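Local coordinates for alpha-fucosidase (Bifidobacterium bifidum, PDB 2EAB), which probably hydrolyses alpha-1,2-linked L-fucose, this chain being the catalytic domain of a longer protein, at residues A[179-184]-A[314-319]; A[429-434]-A[768-773]; A[443-448]-A[528-533]; A[514-519]-A[587-592]; A[657-662]-A[669-674]. All blocks are in the same frame, centred on the assembly; numbering follows the deposited sequence.

In the fold
From the N terminus, interaction 1 comes first. It closes a loop of 129 residues, mostly the beta-rich N-terminal part, by joining strand 176-185 to helix 316-331. Interaction 2 then closes a loop of 333 residues within the catalytic helical domain, and interactions 3, 4 and 5 are all nested inside it. Interactions 3 and 4 cross along the chain: their segments alternate, and their centres are about 10 Å apart. Both touch interaction 2, through Y429 on L444 and through Y433 beside N514, so these three form one continuous region of packed helices and loop. Interaction 5 closes a short peripheral loop, about 59 Å from interaction 1 between centres.

Interaction 1: residues A[179-184]-A[314-319]; sequences TREYFA and KGYTAV
The hydroxyl of Y316 donates a hydrogen bond to the carboxylate of E181, with 2.6 Å from OH to OE1. The carboxylate oxygen is met on its syn side, but 32° out of the carboxylate plane. On the tyrosine side, OE1 lies in the ring plane, at the edge. E181 gets there with CG anti to the backbone N (chi1 179°) and an extended chain. Its other oxygen, OE2, forms salt bridges with K166 and K320. The second of these lysines also makes a weak hydrogen bond to the Y316 hydroxyl. The two lysines would probably favour the ionised form of this buried acid, although the carboxylate of D11 is also near.

Beside this polar pair is an apolar patch. F183 turns the edge of its ring to the helix. Its CE2 is 4.2 Å from CE1 of Y316, and its CE1 is 4.1 Å from CG1 of V319. The Y316 ring also has a cation-pi partner in R194, and F183 stacks with H323, one helical turn beyond V319.

The contact ties the N-terminal beta domain to the first turn of helix 316-331. E181 and F183, two apart on strand 176-185, share the face turned toward that helix, while R180 and Y182 do not reach it. Within the large antiparallel sheet, this strand runs between strands 166-173 and 190-197.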
# COMPACT_ATOMS: atom_id res chain seq x y z
N THR A 179 14.24 26.38 -17.93
CA THR A 179 13.98 25.56 -16.75
C THR A 179 12.49 25.30 -16.56
O THR A 179 11.64 26.10 -16.96
CB THR A 179 14.54 26.17 -15.43
OG1 THR A 179 13.72 27.26 -15.00
CG2 THR A 179 15.98 26.65 -15.61
N ARG A 180 12.20 24.15 -15.95
CA ARG A 180 10.85 23.76 -15.59
C ARG A 180 10.86 23.17 -14.19
O ARG A 180 11.79 22.46 -13.82
CB ARG A 180 10.29 22.75 -16.58
CG ARG A 180 10.37 23.20 -18.03
CD ARG A 180 9.43 22.44 -18.91
NE ARG A 180 10.04 21.23 -19.43
CZ ARG A 180 10.56 21.11 -20.65
NH1 ARG A 180 10.54 22.13 -21.50
NH2 ARG A 180 11.10 19.96 -21.02
N GLU A 181 9.83 23.49 -13.43
CA GLU A 181 9.64 22.97 -12.09
C GLU A 181 8.18 22.59 -11.93
O GLU A 181 7.30 23.37 -12.28
CB GLU A 181 10.03 24.01 -11.05
CG GLU A 181 9.85 23.57 -9.62
CD GLU A 181 9.87 24.73 -8.66
OE1 GLU A 181 8.88 25.50 -8.64
OE2 GLU A 181 10.86 24.88 -7.92
N TYR A 182 7.94 21.40 -11.40
CA TYR A 182 6.59 20.89 -11.21
C TYR A 182 6.38 20.38 -9.79
O TYR A 182 7.22 19.65 -9.27
CB TYR A 182 6.30 19.73 -12.16
CG TYR A 182 6.60 19.97 -13.61
CD1 TYR A 182 5.66 20.58 -14.44
CD2 TYR A 182 7.79 19.54 -14.18
CE1 TYR A 182 5.91 20.78 -15.79
CE2 TYR A 182 8.06 19.73 -15.52
CZ TYR A 182 7.11 20.35 -16.32
OH TYR A 182 7.35 20.54 -17.66
N PHE A 183 5.26 20.75 -9.19
CA PHE A 183 4.85 20.15 -7.92
C PHE A 183 3.34 20.19 -7.78
O PHE A 183 2.65 20.90 -8.51
CB PHE A 183 5.57 20.80 -6.71
CG PHE A 183 5.30 22.27 -6.54
CD1 PHE A 183 4.20 22.71 -5.80
CD2 PHE A 183 6.17 23.22 -7.07
CE1 PHE A 183 3.97 24.07 -5.62
CE2 PHE A 183 5.94 24.58 -6.90
CZ PHE A 183 4.84 25.01 -6.17
N ALA A 184 2.82 19.38 -6.86
CA ALA A 184 1.40 19.38 -6.55
C ALA A 184 1.24 19.60 -5.06
O ALA A 184 1.64 18.77 -4.25
CB ALA A 184 0.74 18.08 -6.98
N LYS A 314 -2.54 33.88 -4.06
CA LYS A 314 -1.45 33.69 -3.10
C LYS A 314 -0.08 33.91 -3.74
O LYS A 314 0.82 34.46 -3.10
CB LYS A 314 -1.52 32.29 -2.47
CG LYS A 314 -2.61 32.16 -1.42
CD LYS A 314 -2.51 30.85 -0.67
CE LYS A 314 -3.69 30.71 0.28
NZ LYS A 314 -3.66 29.44 1.05
N GLY A 315 0.06 33.49 -4.99
CA GLY A 315 1.30 33.69 -5.74
C GLY A 315 2.27 32.54 -5.61
O GLY A 315 2.23 31.77 -4.64
N TYR A 316 3.17 32.44 -6.59
CA TYR A 316 4.11 31.33 -6.70
C TYR A 316 4.97 31.11 -5.46
O TYR A 316 5.08 29.99 -4.96
CB TYR A 316 4.99 31.51 -7.94
CG TYR A 316 6.16 30.57 -8.01
CD1 TYR A 316 5.99 29.22 -8.32
CD2 TYR A 316 7.46 31.03 -7.76
CE1 TYR A 316 7.07 28.35 -8.38
CE2 TYR A 316 8.55 30.17 -7.83
CZ TYR A 316 8.34 28.83 -8.13
OH TYR A 316 9.42 27.99 -8.20
N THR A 317 5.59 32.18 -4.96
CA THR A 317 6.50 32.08 -3.82
C THR A 317 5.81 31.47 -2.60
O THR A 317 6.33 30.54 -1.98
CB THR A 317 7.13 33.45 -3.48
OG1 THR A 317 7.85 33.94 -4.61
CG2 THR A 317 8.10 33.33 -2.29
N ALA A 318 4.63 31.99 -2.27
CA ALA A 318 3.87 31.53 -1.12
C ALA A 318 3.34 30.10 -1.29
O ALA A 318 3.37 29.31 -0.34
CB ALA A 318 2.73 32.48 -0.81
N VAL A 319 2.85 29.79 -2.48
CA VAL A 319 2.34 28.44 -2.78
C VAL A 319 3.48 27.42 -2.70
O VAL A 319 3.31 26.34 -2.11
CB VAL A 319 1.61 28.39 -4.15
CG1 VAL A 319 1.30 26.95 -4.57
CG2 VAL A 319 0.32 29.20 -4.09

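Interaction 2: residues A[429-434]-A[768-773]; sequences YWPTYS and GNFGNT
P431, in the loop after helix 424-428, sits against helix 767-780, its CA 5.9 Å from the CA of T773. The proline ring does nearly all the touching. CG lies 3.3 Å from the carbonyl O of F770, and CD packs on CB of the same residue at 4.0 Å. CB meets the methyl CG2 of T773 at 3.6 Å. That methyl is anti to the threonine backbone N (chi1 of OG1 -59°), which leaves OG1 to bond to the carbonyl O of Y376. The helix and loop belong to the family 95 catalytic domain, an alpha/alpha barrel of the six-hairpin clan. The contact is buried, with about 7 Å between its centre and the centre of the chain. The F770 ring leads away from the proline toward helix 365-386. There its side chain comes within about 4 Å of S386, a calcium ligand. W430 packs on S774 and meets the ring of F687 edge-to-face.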
# COMPACT_ATOMS: atom_id res chain seq x y z
N TYR A 429 0.06 -0.30 2.38
CA TYR A 429 -0.03 0.23 3.73
C TYR A 429 0.75 -0.58 4.76
O TYR A 429 0.40 -0.62 5.95
CB TYR A 429 -1.51 0.47 4.14
CG TYR A 429 -2.09 1.58 3.30
CD1 TYR A 429 -1.97 2.91 3.71
CD2 TYR A 429 -2.69 1.32 2.07
CE1 TYR A 429 -2.45 3.95 2.92
CE2 TYR A 429 -3.18 2.35 1.28
CZ TYR A 429 -3.06 3.66 1.71
OH TYR A 429 -3.54 4.67 0.91
N TRP A 430 1.83 -1.22 4.31
CA TRP A 430 2.79 -1.84 5.22
C TRP A 430 3.85 -0.90 5.81
O TRP A 430 4.21 -1.08 6.97
CB TRP A 430 3.49 -3.05 4.61
CG TRP A 430 2.63 -4.28 4.52
CD1 TRP A 430 1.43 -4.51 5.14
CD2 TRP A 430 2.93 -5.47 3.78
NE1 TRP A 430 0.95 -5.76 4.80
CE2 TRP A 430 1.86 -6.37 3.97
CE3 TRP A 430 4.01 -5.85 2.97
CZ2 TRP A 430 1.83 -7.64 3.37
CZ3 TRP A 430 3.98 -7.11 2.37
CH2 TRP A 430 2.90 -7.98 2.58
N PRO A 431 4.41 0.06 5.03
CA PRO A 431 5.40 0.94 5.66
C PRO A 431 4.82 2.19 6.31
O PRO A 431 5.55 2.98 6.89
CB PRO A 431 6.27 1.37 4.48
CG PRO A 431 5.30 1.42 3.33
CD PRO A 431 4.26 0.35 3.59
N THR A 432 3.51 2.36 6.22
CA THR A 432 2.90 3.64 6.52
C THR A 432 3.11 4.09 7.96
O THR A 432 3.31 5.27 8.23
CB THR A 432 1.40 3.60 6.20
OG1 THR A 432 1.21 2.93 4.94
CG2 THR A 432 0.80 5.00 6.13
N TYR A 433 3.08 3.14 8.89
CA TYR A 433 3.25 3.47 10.30
C TYR A 433 4.70 3.40 10.75
O TYR A 433 5.20 4.33 11.39
CB TYR A 433 2.37 2.56 11.16
CG TYR A 433 0.95 2.45 10.67
CD1 TYR A 433 0.06 3.52 10.82
CD2 TYR A 433 0.50 1.29 10.03
CE1 TYR A 433 -1.24 3.43 10.36
CE2 TYR A 433 -0.81 1.19 9.57
CZ TYR A 433 -1.67 2.26 9.74
OH TYR A 433 -2.96 2.17 9.30
N SER A 434 5.39 2.32 10.41
CA SER A 434 6.77 2.12 10.84
C SER A 434 7.70 3.19 10.26
O SER A 434 8.67 3.59 10.91
CB SER A 434 7.27 0.72 10.51
OG SER A 434 7.32 0.52 9.10
N GLY A 768 5.27 -3.25 -4.60
CA GLY A 768 6.65 -3.58 -4.26
C GLY A 768 7.51 -2.41 -3.83
O GLY A 768 8.47 -2.59 -3.09
N ASN A 769 7.17 -1.20 -4.29
CA ASN A 769 7.85 0.00 -3.79
C ASN A 769 7.58 0.17 -2.30
O ASN A 769 8.51 0.40 -1.50
CB ASN A 769 7.39 1.26 -4.54
CG ASN A 769 8.03 1.41 -5.91
OD1 ASN A 769 7.35 1.32 -6.93
ND2 ASN A 769 9.34 1.63 -5.93
N PHE A 770 6.31 0.05 -1.92
CA PHE A 770 5.93 0.15 -0.52
C PHE A 770 6.44 -1.04 0.29
O PHE A 770 6.84 -0.88 1.45
CB PHE A 770 4.41 0.30 -0.41
CG PHE A 770 3.86 1.54 -1.08
CD1 PHE A 770 4.38 2.80 -0.80
CD2 PHE A 770 2.81 1.44 -1.99
CE1 PHE A 770 3.86 3.94 -1.39
CE2 PHE A 770 2.27 2.58 -2.58
CZ PHE A 770 2.80 3.83 -2.29
N GLY A 771 6.45 -2.22 -0.33
CA GLY A 771 6.96 -3.42 0.32
C GLY A 771 8.44 -3.33 0.64
O GLY A 771 8.89 -3.81 1.68
N ASN A 772 9.20 -2.70 -0.25
CA ASN A 772 10.62 -2.48 -0.02
C ASN A 772 10.85 -1.62 1.24
O ASN A 772 11.61 -2.00 2.13
CB ASN A 772 11.27 -1.84 -1.25
CG ASN A 772 12.74 -1.55 -1.04
OD1 ASN A 772 13.09 -0.59 -0.36
ND2 ASN A 772 13.60 -2.38 -1.62
N THR A 773 10.18 -0.48 1.31
CA THR A 773 10.30 0.42 2.45
C THR A 773 9.95 -0.31 3.74
O THR A 773 10.67 -0.22 4.74
CB THR A 773 9.41 1.66 2.26
OG1 THR A 773 9.80 2.32 1.05
CG2 THR A 773 9.53 2.63 3.43

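Interaction 3: residues A[443-448]-A[528-533]; sequences PLIEYV and LDRVYA
Helices 442-450 and 525-546 come nearest at I445 and V531, whose CA atoms are 8.3 Å apart. At that spacing the backbones do not meet, and the long side chain of R530 bridges between them. I445 points toward R530 and sets its CG2 methyl over one face of the guanidinium. The methyl lies 3.3 Å above the plane, toward the rim, and the two side chains cross at about a right angle. CG2 is 3.4 Å from NH2 and 3.7 Å from CZ. A bend at chi3 (74°) brings the guanidinium across the I445 methyl. NH2 also passes 4.0 Å from the backbone N of E446, without bonding to it.

The charge of R530 is answered elsewhere on the same partner helix. NH2 forms salt bridges with E449 and E442, whereas OE1 of E446 stays 6.1 Å away. A leucine in place of R530 would probably leave E442 and E449 without this cationic partner and uncover the I445 methyl.

This is helix-to-helix packing inside the catalytic barrel. Helix 507-520 packs against both partners: A518 touches I445, and V531 packs on V515 and Y516. On its other side, helix 525-546 leans on helix 577-596 through L528 and Y532. Helix 442-450 lies toward the calcium, which is about 10 Å from the E446 side chain.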
# COMPACT_ATOMS: atom_id res chain seq x y z
N PRO A 443 -6.99 7.63 4.41
CA PRO A 443 -7.87 7.20 3.32
C PRO A 443 -8.11 5.68 3.26
O PRO A 443 -9.16 5.26 2.78
CB PRO A 443 -7.16 7.70 2.05
CG PRO A 443 -5.77 7.94 2.46
CD PRO A 443 -5.81 8.35 3.90
N LEU A 444 -7.17 4.87 3.74
CA LEU A 444 -7.43 3.43 3.83
C LEU A 444 -8.52 3.15 4.87
O LEU A 444 -9.41 2.34 4.63
CB LEU A 444 -6.17 2.62 4.15
CG LEU A 444 -6.43 1.11 4.20
CD1 LEU A 444 -6.80 0.57 2.81
CD2 LEU A 444 -5.23 0.37 4.78
N ILE A 445 -8.44 3.80 6.03
CA ILE A 445 -9.44 3.58 7.06
C ILE A 445 -10.83 3.95 6.53
O ILE A 445 -11.78 3.19 6.67
CB ILE A 445 -9.13 4.35 8.36
CG1 ILE A 445 -7.72 4.03 8.85
CG2 ILE A 445 -10.17 4.01 9.44
CD1 ILE A 445 -7.27 4.84 10.05
N GLU A 446 -10.92 5.12 5.90
CA GLU A 446 -12.18 5.55 5.30
C GLU A 446 -12.66 4.59 4.20
O GLU A 446 -13.85 4.33 4.08
CB GLU A 446 -12.09 6.98 4.77
CG GLU A 446 -13.45 7.49 4.31
CD GLU A 446 -13.44 8.88 3.71
OE1 GLU A 446 -12.46 9.63 3.90
OE2 GLU A 446 -14.44 9.23 3.04
N TYR A 447 -11.72 4.06 3.43
CA TYR A 447 -12.06 3.10 2.37
C TYR A 447 -12.67 1.83 2.94
O TYR A 447 -13.66 1.31 2.41
CB TYR A 447 -10.82 2.77 1.54
CG TYR A 447 -11.12 1.90 0.34
CD1 TYR A 447 -11.65 2.46 -0.82
CD2 TYR A 447 -10.88 0.53 0.38
CE1 TYR A 447 -11.93 1.67 -1.92
CE2 TYR A 447 -11.18 -0.27 -0.72
CZ TYR A 447 -11.70 0.31 -1.87
OH TYR A 447 -11.99 -0.50 -2.95
N VAL A 448 -12.08 1.32 4.02
CA VAL A 448 -12.57 0.09 4.62
C VAL A 448 -13.93 0.35 5.28
O VAL A 448 -14.85 -0.45 5.14
CB VAL A 448 -11.52 -0.52 5.58
CG1 VAL A 448 -12.09 -1.75 6.29
CG2 VAL A 448 -10.27 -0.90 4.80
N LEU A 528 -9.14 4.22 17.95
CA LEU A 528 -9.62 3.03 18.65
C LEU A 528 -11.11 2.79 18.42
O LEU A 528 -11.52 1.67 18.13
CB LEU A 528 -9.33 3.14 20.15
CG LEU A 528 -9.86 2.02 21.06
CD1 LEU A 528 -9.32 0.66 20.63
CD2 LEU A 528 -9.46 2.32 22.49
N ASP A 529 -11.92 3.84 18.55
CA ASP A 529 -13.36 3.68 18.36
C ASP A 529 -13.71 3.20 16.96
O ASP A 529 -14.56 2.32 16.79
CB ASP A 529 -14.10 4.99 18.67
CG ASP A 529 -14.20 5.27 20.16
OD1 ASP A 529 -13.77 4.43 20.98
OD2 ASP A 529 -14.73 6.35 20.51
N ARG A 530 -13.04 3.75 15.96
CA ARG A 530 -13.29 3.40 14.56
C ARG A 530 -12.85 1.98 14.24
O ARG A 530 -13.58 1.24 13.56
CB ARG A 530 -12.59 4.39 13.62
CG ARG A 530 -13.20 5.77 13.67
CD ARG A 530 -12.33 6.76 12.95
NE ARG A 530 -12.41 6.61 11.50
CZ ARG A 530 -11.58 7.19 10.64
NH1 ARG A 530 -10.58 7.95 11.09
NH2 ARG A 530 -11.73 7.02 9.34
N VAL A 531 -11.68 1.59 14.71
CA VAL A 531 -11.17 0.25 14.41
C VAL A 531 -11.96 -0.80 15.18
O VAL A 531 -12.23 -1.89 14.67
CB VAL A 531 -9.63 0.10 14.60
CG1 VAL A 531 -8.89 1.19 13.84
CG2 VAL A 531 -9.24 0.13 16.07
N TYR A 532 -12.35 -0.48 16.41
CA TYR A 532 -13.19 -1.39 17.18
C TYR A 532 -14.53 -1.64 16.48
O TYR A 532 -14.96 -2.79 16.39
CB TYR A 532 -13.43 -0.89 18.61
CG TYR A 532 -14.42 -1.76 19.35
CD1 TYR A 532 -14.07 -3.04 19.75
CD2 TYR A 532 -15.71 -1.31 19.61
CE1 TYR A 532 -14.97 -3.87 20.40
CE2 TYR A 532 -16.63 -2.13 20.28
CZ TYR A 532 -16.25 -3.40 20.67
OH TYR A 532 -17.13 -4.23 21.32
N ALA A 533 -15.18 -0.58 16.01
CA ALA A 533 -16.45 -0.74 15.32
C ALA A 533 -16.32 -1.68 14.12
O ALA A 533 -17.12 -2.59 13.95
CB ALA A 533 -17.01 0.62 14.89

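Interaction 4: residues A[514-519]-A[587-592]; sequences NVYEAY and LNDAIE. With TRS (2-amino-2-hydroxymethyl-propane-1,3-diol), chain K; EDO (1,2-ethanediol), chain G.
An aspartate lies against the face of a tyrosine: the carboxylate of D589 is 26° from parallel to the Y516 ring. D589 CB sits over the ring in a CH-pi contact, 4.2 Å from its centroid and 22° off the normal. D589 CG is 3.6 Å from CD2 of Y516, and the aspartate backbone O also lies over the ring, near the rim. Y516 extends from helix 507-520, with CG anti to the backbone N (chi1 -176°). Its OH reaches CB of E592, 3.4 Å away on helix 577-596. With an alanine at Y516, a gap would probably open between the helices, and D589 would lose its support.

The polar end of D589 meets a Tris molecule, probably from the crystallisation liquor. D589 OD1 accepts a bond from Tris O2 at 2.7 Å, and the Tris N donates to E517 OE2, also at 2.7 Å. OE1 of E517 accepts from O2 of a 1,2-ethanediol, and R820 forms a salt bridge with OE2. E520 and D690, calcium ligands in a crystal structure of this protein but without an ion here, lie close by. Even with R820 paired to E517, these acids would probably suit a cation such as this amine.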
# COMPACT_ATOMS: atom_id res chain seq x y z
N ASN A 514 -4.29 -3.82 8.62
CA ASN A 514 -3.70 -2.52 8.32
C ASN A 514 -4.43 -1.40 9.06
O ASN A 514 -3.81 -0.45 9.53
CB ASN A 514 -3.76 -2.22 6.81
CG ASN A 514 -2.90 -3.14 5.98
OD1 ASN A 514 -1.80 -2.78 5.55
ND2 ASN A 514 -3.42 -4.32 5.70
N VAL A 515 -5.74 -1.54 9.16
CA VAL A 515 -6.58 -0.57 9.85
C VAL A 515 -6.27 -0.56 11.35
O VAL A 515 -6.04 0.51 11.93
CB VAL A 515 -8.09 -0.80 9.58
CG1 VAL A 515 -8.94 0.11 10.43
CG2 VAL A 515 -8.40 -0.58 8.11
N TYR A 516 -6.24 -1.74 11.97
CA TYR A 516 -5.95 -1.82 13.40
C TYR A 516 -4.56 -1.27 13.74
O TYR A 516 -4.36 -0.70 14.82
CB TYR A 516 -6.13 -3.25 13.95
CG TYR A 516 -5.92 -3.29 15.44
CD1 TYR A 516 -6.86 -2.74 16.30
CD2 TYR A 516 -4.76 -3.82 16.00
CE1 TYR A 516 -6.67 -2.73 17.68
CE2 TYR A 516 -4.56 -3.81 17.38
CZ TYR A 516 -5.52 -3.26 18.21
OH TYR A 516 -5.34 -3.23 19.58
N GLU A 517 -3.61 -1.44 12.83
CA GLU A 517 -2.27 -0.90 13.06
C GLU A 517 -2.26 0.61 13.26
O GLU A 517 -1.38 1.13 13.95
CB GLU A 517 -1.32 -1.30 11.93
CG GLU A 517 -1.03 -2.78 11.90
CD GLU A 517 0.37 -3.11 11.45
OE1 GLU A 517 0.96 -2.35 10.65
OE2 GLU A 517 0.90 -4.14 11.92
N ALA A 518 -3.23 1.32 12.69
CA ALA A 518 -3.33 2.76 12.93
C ALA A 518 -3.47 3.05 14.42
O ALA A 518 -2.93 4.04 14.91
CB ALA A 518 -4.47 3.36 12.15
N TYR A 519 -4.20 2.19 15.13
CA TYR A 519 -4.29 2.28 16.58
C TYR A 519 -3.02 1.76 17.28
O TYR A 519 -2.51 2.41 18.19
CB TYR A 519 -5.53 1.58 17.14
CG TYR A 519 -5.58 1.70 18.64
CD1 TYR A 519 -5.76 2.94 19.24
CD2 TYR A 519 -5.40 0.59 19.46
CE1 TYR A 519 -5.78 3.09 20.61
CE2 TYR A 519 -5.43 0.73 20.87
CZ TYR A 519 -5.62 1.99 21.41
OH TYR A 519 -5.65 2.17 22.77
N LEU A 587 -9.50 -11.85 15.16
CA LEU A 587 -10.08 -12.04 16.49
C LEU A 587 -9.12 -11.56 17.57
O LEU A 587 -9.55 -10.98 18.57
CB LEU A 587 -10.49 -13.50 16.71
CG LEU A 587 -11.64 -14.00 15.83
CD1 LEU A 587 -11.83 -15.50 16.01
CD2 LEU A 587 -12.95 -13.26 16.11
N ASN A 588 -7.83 -11.80 17.36
CA ASN A 588 -6.79 -11.32 18.27
C ASN A 588 -6.82 -9.79 18.38
O ASN A 588 -6.89 -9.23 19.49
CB ASN A 588 -5.43 -11.82 17.78
CG ASN A 588 -4.39 -11.89 18.88
OD1 ASN A 588 -4.61 -11.44 20.01
ND2 ASN A 588 -3.24 -12.46 18.56
N ASP A 589 -6.79 -9.12 17.23
CA ASP A 589 -6.89 -7.66 17.17
C ASP A 589 -8.20 -7.15 17.77
O ASP A 589 -8.20 -6.16 18.51
CB ASP A 589 -6.78 -7.15 15.72
CG ASP A 589 -5.37 -7.23 15.13
OD1 ASP A 589 -4.41 -7.57 15.84
OD2 ASP A 589 -5.23 -6.91 13.93
N ALA A 590 -9.31 -7.83 17.46
CA ALA A 590 -10.62 -7.43 17.97
C ALA A 590 -10.68 -7.51 19.49
O ALA A 590 -11.22 -6.61 20.14
CB ALA A 590 -11.71 -8.29 17.34
N ILE A 591 -10.14 -8.58 20.05
CA ILE A 591 -10.06 -8.75 21.50
C ILE A 591 -9.23 -7.62 22.12
O ILE A 591 -9.62 -7.05 23.14
CB ILE A 591 -9.51 -10.14 21.88
CG1 ILE A 591 -10.56 -11.22 21.58
CG2 ILE A 591 -9.10 -10.19 23.35
CD1 ILE A 591 -10.01 -12.63 21.50
N GLU A 592 -8.11 -7.29 21.49
CA GLU A 592 -7.28 -6.20 21.99
C GLU A 592 -7.98 -4.85 21.92
O GLU A 592 -7.90 -4.05 22.87
CB GLU A 592 -5.93 -6.16 21.29
CG GLU A 592 -5.06 -7.36 21.62
CD GLU A 592 -4.91 -7.54 23.12
OE1 GLU A 592 -4.42 -6.60 23.79
OE2 GLU A 592 -5.29 -8.60 23.65
C TRS K . -0.25 -7.05 13.32
C1 TRS K . 1.06 -7.32 14.07
C2 TRS K . -1.34 -7.96 13.83
C3 TRS K . -0.06 -7.23 11.82
N TRS K . -0.64 -5.67 13.60
O1 TRS K . 1.51 -8.67 13.88
O2 TRS K . -1.81 -7.79 15.06
O3 TRS K . -1.09 -6.58 11.06
C1 EDO G . 4.38 -5.29 9.65
O1 EDO G . 5.28 -5.24 10.86
C2 EDO G . 4.17 -3.79 9.20
O2 EDO G . 3.60 -3.08 10.33

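Interaction 5: residues A[657-662]-A[669-674]; sequences GALGKK and SGYQAD
Y671 lays its ring flat on G660, the third residue of a type II beta turn from A658 to K661. The tyrosine's CG is anti to the backbone N (chi1 175°), and from CB the side chain runs toward the turn. From CG through CD1, CD2, CE1 and CE2 to CZ, all six ring carbons of Y671 lie 3.6 to 3.9 Å from G660 CA. That CA is centred over the ring, 3.5 Å from the centroid and 5° off the normal, a close CH-pi contact. Glycine suits this spot twice over: its phi is positive, and a CB would clash with CE2. At the far end, CG of L659 is 3.3 Å from OH of Y671, and both leucine methyls flank the oxygen. The hydroxyl is also hydrogen-bonded to N675. This is packing within a peripheral loop of the catalytic domain, between helices 632-639 and 697-711. The turn is closed by the backbone bond from K661 N to A658 O, 3.0 Å long.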
# COMPACT_ATOMS: atom_id res chain seq x y z
N GLY A 657 0.52 -33.78 5.00
CA GLY A 657 1.47 -34.55 5.82
C GLY A 657 2.85 -33.97 5.58
O GLY A 657 3.21 -32.94 6.16
N ALA A 658 3.62 -34.64 4.73
CA ALA A 658 4.86 -34.07 4.21
C ALA A 658 4.52 -32.94 3.25
O ALA A 658 3.37 -32.82 2.79
CB ALA A 658 5.69 -35.14 3.52
N LEU A 659 5.51 -32.12 2.93
CA LEU A 659 5.30 -30.98 2.04
C LEU A 659 4.70 -31.42 0.70
O LEU A 659 5.25 -32.30 0.03
CB LEU A 659 6.62 -30.23 1.83
CG LEU A 659 6.56 -28.99 0.93
CD1 LEU A 659 5.74 -27.87 1.56
CD2 LEU A 659 7.96 -28.50 0.61
N GLY A 660 3.58 -30.81 0.33
CA GLY A 660 2.91 -31.10 -0.94
C GLY A 660 2.20 -32.44 -1.02
O GLY A 660 1.76 -32.85 -2.11
N LYS A 661 2.06 -33.12 0.12
CA LYS A 661 1.47 -34.45 0.18
C LYS A 661 0.38 -34.51 1.23
O LYS A 661 0.39 -33.75 2.20
CB LYS A 661 2.54 -35.50 0.51
CG LYS A 661 3.78 -35.48 -0.38
CD LYS A 661 3.50 -36.04 -1.77
CE LYS A 661 4.75 -36.01 -2.64
NZ LYS A 661 5.82 -36.92 -2.13
N LYS A 662 -0.57 -35.43 1.05
CA LYS A 662 -1.56 -35.71 2.09
C LYS A 662 -0.96 -36.67 3.11
O LYS A 662 0.13 -37.22 2.89
CB LYS A 662 -2.85 -36.27 1.49
CG LYS A 662 -3.66 -35.24 0.70
CD LYS A 662 -5.08 -35.72 0.42
CE LYS A 662 -5.12 -36.68 -0.76
NZ LYS A 662 -6.43 -37.37 -0.88
N SER A 669 -3.32 -32.55 -5.17
CA SER A 669 -3.55 -32.17 -6.56
C SER A 669 -3.51 -30.66 -6.71
O SER A 669 -4.14 -29.93 -5.95
CB SER A 669 -4.88 -32.73 -7.07
OG SER A 669 -4.82 -34.13 -7.20
N GLY A 670 -2.73 -30.20 -7.69
CA GLY A 670 -2.58 -28.78 -7.93
C GLY A 670 -1.43 -28.12 -7.18
O GLY A 670 -1.15 -26.94 -7.40
N TYR A 671 -0.78 -28.86 -6.28
CA TYR A 671 0.42 -28.35 -5.61
C TYR A 671 1.55 -28.27 -6.64
O TYR A 671 1.77 -29.21 -7.41
CB TYR A 671 0.82 -29.25 -4.44
CG TYR A 671 2.11 -28.84 -3.77
CD1 TYR A 671 2.13 -27.85 -2.78
CD2 TYR A 671 3.32 -29.43 -4.14
CE1 TYR A 671 3.32 -27.46 -2.17
CE2 TYR A 671 4.52 -29.05 -3.53
CZ TYR A 671 4.50 -28.06 -2.55
OH TYR A 671 5.67 -27.67 -1.94
N GLN A 672 2.26 -27.14 -6.65
CA GLN A 672 3.39 -26.97 -7.57
C GLN A 672 4.56 -27.82 -7.10
O GLN A 672 5.23 -27.49 -6.12
CB GLN A 672 3.77 -25.49 -7.70
CG GLN A 672 4.87 -25.21 -8.71
CD GLN A 672 5.13 -23.73 -8.89
OE1 GLN A 672 4.19 -22.93 -8.97
NE2 GLN A 672 6.40 -23.35 -8.97
N ALA A 673 4.79 -28.93 -7.81
CA ALA A 673 5.66 -30.02 -7.35
C ALA A 673 7.12 -29.63 -7.06
O ALA A 673 7.75 -30.25 -6.20
CB ALA A 673 5.61 -31.19 -8.34
N ASP A 674 7.64 -28.62 -7.75
CA ASP A 674 9.01 -28.18 -7.49
C ASP A 674 9.15 -27.36 -6.20
O ASP A 674 10.25 -26.90 -5.87
CB ASP A 674 9.62 -27.46 -8.71
CG ASP A 674 9.00 -26.09 -8.98
OD1 ASP A 674 8.22 -25.57 -8.14
OD2 ASP A 674 9.30 -25.52 -10.05